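Local structure of TSC1 N-terminal domain (Chaetomium thermophilum, 7A0M) at residues Ile250-Val253 with Met254-Phe258. The protein is the N-terminal domain of a TSC1 protein, which probably binds lysosomal phosphoinositides to bring the TSC complex to lysosomes and regulate mTORC1. Sequence-based numbering, arbitrary orientation.
Sequences IALV and MLLPF
The selenomethionine side chain of Met254 runs back along the helix beside Ile250. CB sits 3.6 Å from Ile250 O, and CG comes in to 3.1 Å from that same oxygen, because chi1 of -64° places CG beside the backbone N, which itself donates a hydrogen bond to Ile250 O. The chain then runs extended to SE, which lies 4.0 Å from Ile250 CG2, the two side chains side by side and pointing the same way. At chi3 the chain bends.

One residue on, Leu255 lays CG 3.2 Å from Ala251 O, with CD1 at nearly the same distance. Its N makes only a weak bond to Ala251 O and also bonds Leu252 O from above the carbonyl plane. Leu252 O takes a second bond from Leu256 N, 3.1 Å away and almost in line with the carbonyl. Leu252 CD1 meets Leu256 CD2 at 3.9 Å as the two side chains cross. An alanine in place of Leu255 would probably leave a gap over Ala251 O and deprive Ile223, Ile232 and Val213 of an apolar neighbour.

Pro257 has no N-H to offer; its CD instead sits 3.2 Å from Val253 O. Helix 199-214 flanks the Ala251 and Leu255 side, while helix 323-333 receives Leu252 and Leu256. Shared acceptance at Leu252 O, followed by a 3-10 segment containing a proline, is consistent with the tightening from alpha to 3-10 often found where a helix ends, here helix 242-255 packed within an all-helical domain.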
ATOM      1  N   ILE B 250     -21.769  -7.176  -6.594  1.00 38.19           N
ATOM      2  CA  ILE B 250     -21.984  -7.165  -5.151  1.00 49.77           C
ATOM      3  C   ILE B 250     -22.192  -8.583  -4.637  1.00 44.59           C
ATOM      4  O   ILE B 250     -21.642  -8.971  -3.599  1.00 42.51           O
ATOM      5  CB  ILE B 250     -23.171  -6.253  -4.787  1.00 53.66           C
ATOM      6  CG1 ILE B 250     -22.825  -4.789  -5.067  1.00 51.96           C
ATOM      7  CG2 ILE B 250     -23.565  -6.435  -3.329  1.00 55.36           C
ATOM      8  CD1 ILE B 250     -23.972  -3.833  -4.821  1.00 48.34           C
ATOM      9  N   ALA B 251     -22.981  -9.382  -5.360  1.00 43.41           N
ATOM     10  CA  ALA B 251     -23.178 -10.774  -4.969  1.00 54.69           C
ATOM     11  C   ALA B 251     -21.866 -11.546  -5.003  1.00 50.33           C
ATOM     12  O   ALA B 251     -21.576 -12.330  -4.092  1.00 50.40           O
ATOM     13  CB  ALA B 251     -24.215 -11.433  -5.878  1.00 46.46           C
ATOM     14  N   LEU B 252     -21.057 -11.337  -6.044  1.00 51.71           N
ATOM     15  CA  LEU B 252     -19.778 -12.035  -6.140  1.00 51.14           C
ATOM     16  C   LEU B 252     -18.846 -11.650  -4.997  1.00 43.09           C
ATOM     17  O   LEU B 252     -18.188 -12.514  -4.407  1.00 42.94           O
ATOM     18  CB  LEU B 252     -19.119 -11.743  -7.488  1.00 45.98           C
ATOM     19  CG  LEU B 252     -17.765 -12.419  -7.727  1.00 38.92           C
ATOM     20  CD1 LEU B 252     -17.909 -13.933  -7.708  1.00 34.59           C
ATOM     21  CD2 LEU B 252     -17.146 -11.952  -9.036  1.00 38.23           C
ATOM     22  N   VAL B 253     -18.775 -10.356  -4.673  1.00 40.34           N
ATOM     23  CA  VAL B 253     -17.895  -9.899  -3.599  1.00 55.36           C
ATOM     24  C   VAL B 253     -18.318 -10.500  -2.262  1.00 52.81           C
ATOM     25  O   VAL B 253     -17.474 -10.825  -1.417  1.00 58.78           O
ATOM     26  CB  VAL B 253     -17.868  -8.359  -3.555  1.00 50.65           C
ATOM     27  CG1 VAL B 253     -17.147  -7.864  -2.310  1.00 43.19           C
ATOM     28  CG2 VAL B 253     -17.195  -7.808  -4.803  1.00 53.25           C
HETATM   29  N   MSE B 254     -19.620 -10.669  -2.051  1.00 57.26           N
HETATM   30  CA  MSE B 254     -20.115 -11.240  -0.804  1.00 53.55           C
HETATM   31  C   MSE B 254     -19.862 -12.744  -0.722  1.00 41.29           C
HETATM   32  O   MSE B 254     -19.756 -13.309   0.364  1.00 42.36           O
HETATM   33  CB  MSE B 254     -21.615 -10.963  -0.644  1.00 48.94           C
HETATM   34  CG  MSE B 254     -21.979  -9.489  -0.517  1.00 50.87           C
HETATM   35 SE   MSE B 254     -23.907  -9.183  -0.413  1.00 67.56          SE
HETATM   36  CE  MSE B 254     -24.236  -9.906   1.367  1.00 61.55           C
ATOM     37  N   LEU B 255     -19.760 -13.393  -1.884  1.00 43.77           N
ATOM     38  CA  LEU B 255     -19.694 -14.850  -1.914  1.00 43.37           C
ATOM     39  C   LEU B 255     -18.269 -15.364  -1.753  1.00 54.11           C
ATOM     40  O   LEU B 255     -18.048 -16.392  -1.100  1.00 54.53           O
ATOM     41  CB  LEU B 255     -20.297 -15.369  -3.216  1.00 42.87           C
ATOM     42  CG  LEU B 255     -21.821 -15.381  -3.337  1.00 49.30           C
ATOM     43  CD1 LEU B 255     -22.223 -15.534  -4.793  1.00 52.57           C
ATOM     44  CD2 LEU B 255     -22.405 -16.504  -2.504  1.00 46.77           C
ATOM     45  N   LEU B 256     -17.298 -14.669  -2.347  1.00 50.20           N
ATOM     46  CA  LEU B 256     -15.926 -15.168  -2.371  1.00 49.68           C
ATOM     47  C   LEU B 256     -15.335 -15.477  -0.995  1.00 41.96           C
ATOM     48  O   LEU B 256     -14.635 -16.499  -0.879  1.00 42.37           O
ATOM     49  CB  LEU B 256     -15.034 -14.176  -3.128  1.00 44.69           C
ATOM     50  CG  LEU B 256     -15.325 -14.030  -4.623  1.00 46.14           C
ATOM     51  CD1 LEU B 256     -14.382 -13.020  -5.254  1.00 46.10           C
ATOM     52  CD2 LEU B 256     -15.223 -15.378  -5.323  1.00 45.69           C
ATOM     53  N   PRO B 257     -15.551 -14.681   0.061  1.00 44.09           N
ATOM     54  CA  PRO B 257     -14.965 -15.038   1.367  1.00 45.26           C
ATOM     55  C   PRO B 257     -15.471 -16.353   1.948  1.00 52.48           C
ATOM     56  O   PRO B 257     -14.892 -16.828   2.933  1.00 54.86           O
ATOM     57  CB  PRO B 257     -15.350 -13.855   2.264  1.00 49.48           C
ATOM     58  CG  PRO B 257     -15.567 -12.727   1.325  1.00 47.06           C
ATOM     59  CD  PRO B 257     -16.166 -13.341   0.101  1.00 41.02           C
ATOM     60  N   PHE B 258     -16.519 -16.952   1.382  1.00 53.75           N
ATOM     61  CA  PHE B 258     -17.032 -18.221   1.879  1.00 57.44           C
ATOM     62  C   PHE B 258     -16.406 -19.435   1.199  1.00 55.49           C
ATOM     63  O   PHE B 258     -16.596 -20.557   1.678  1.00 63.63           O
ATOM     64  CB  PHE B 258     -18.555 -18.275   1.719  1.00 53.24           C
ATOM     65  CG  PHE B 258     -19.295 -17.394   2.685  1.00 51.82           C
ATOM     66  CD1 PHE B 258     -19.567 -16.071   2.374  1.00 50.73           C
ATOM     67  CD2 PHE B 258     -19.715 -17.889   3.908  1.00 54.40           C
ATOM     68  CE1 PHE B 258     -20.247 -15.259   3.265  1.00 55.35           C
ATOM     69  CE2 PHE B 258     -20.395 -17.084   4.803  1.00 55.92           C
ATOM     70  CZ  PHE B 258     -20.663 -15.768   4.481  1.00 56.39           C
TER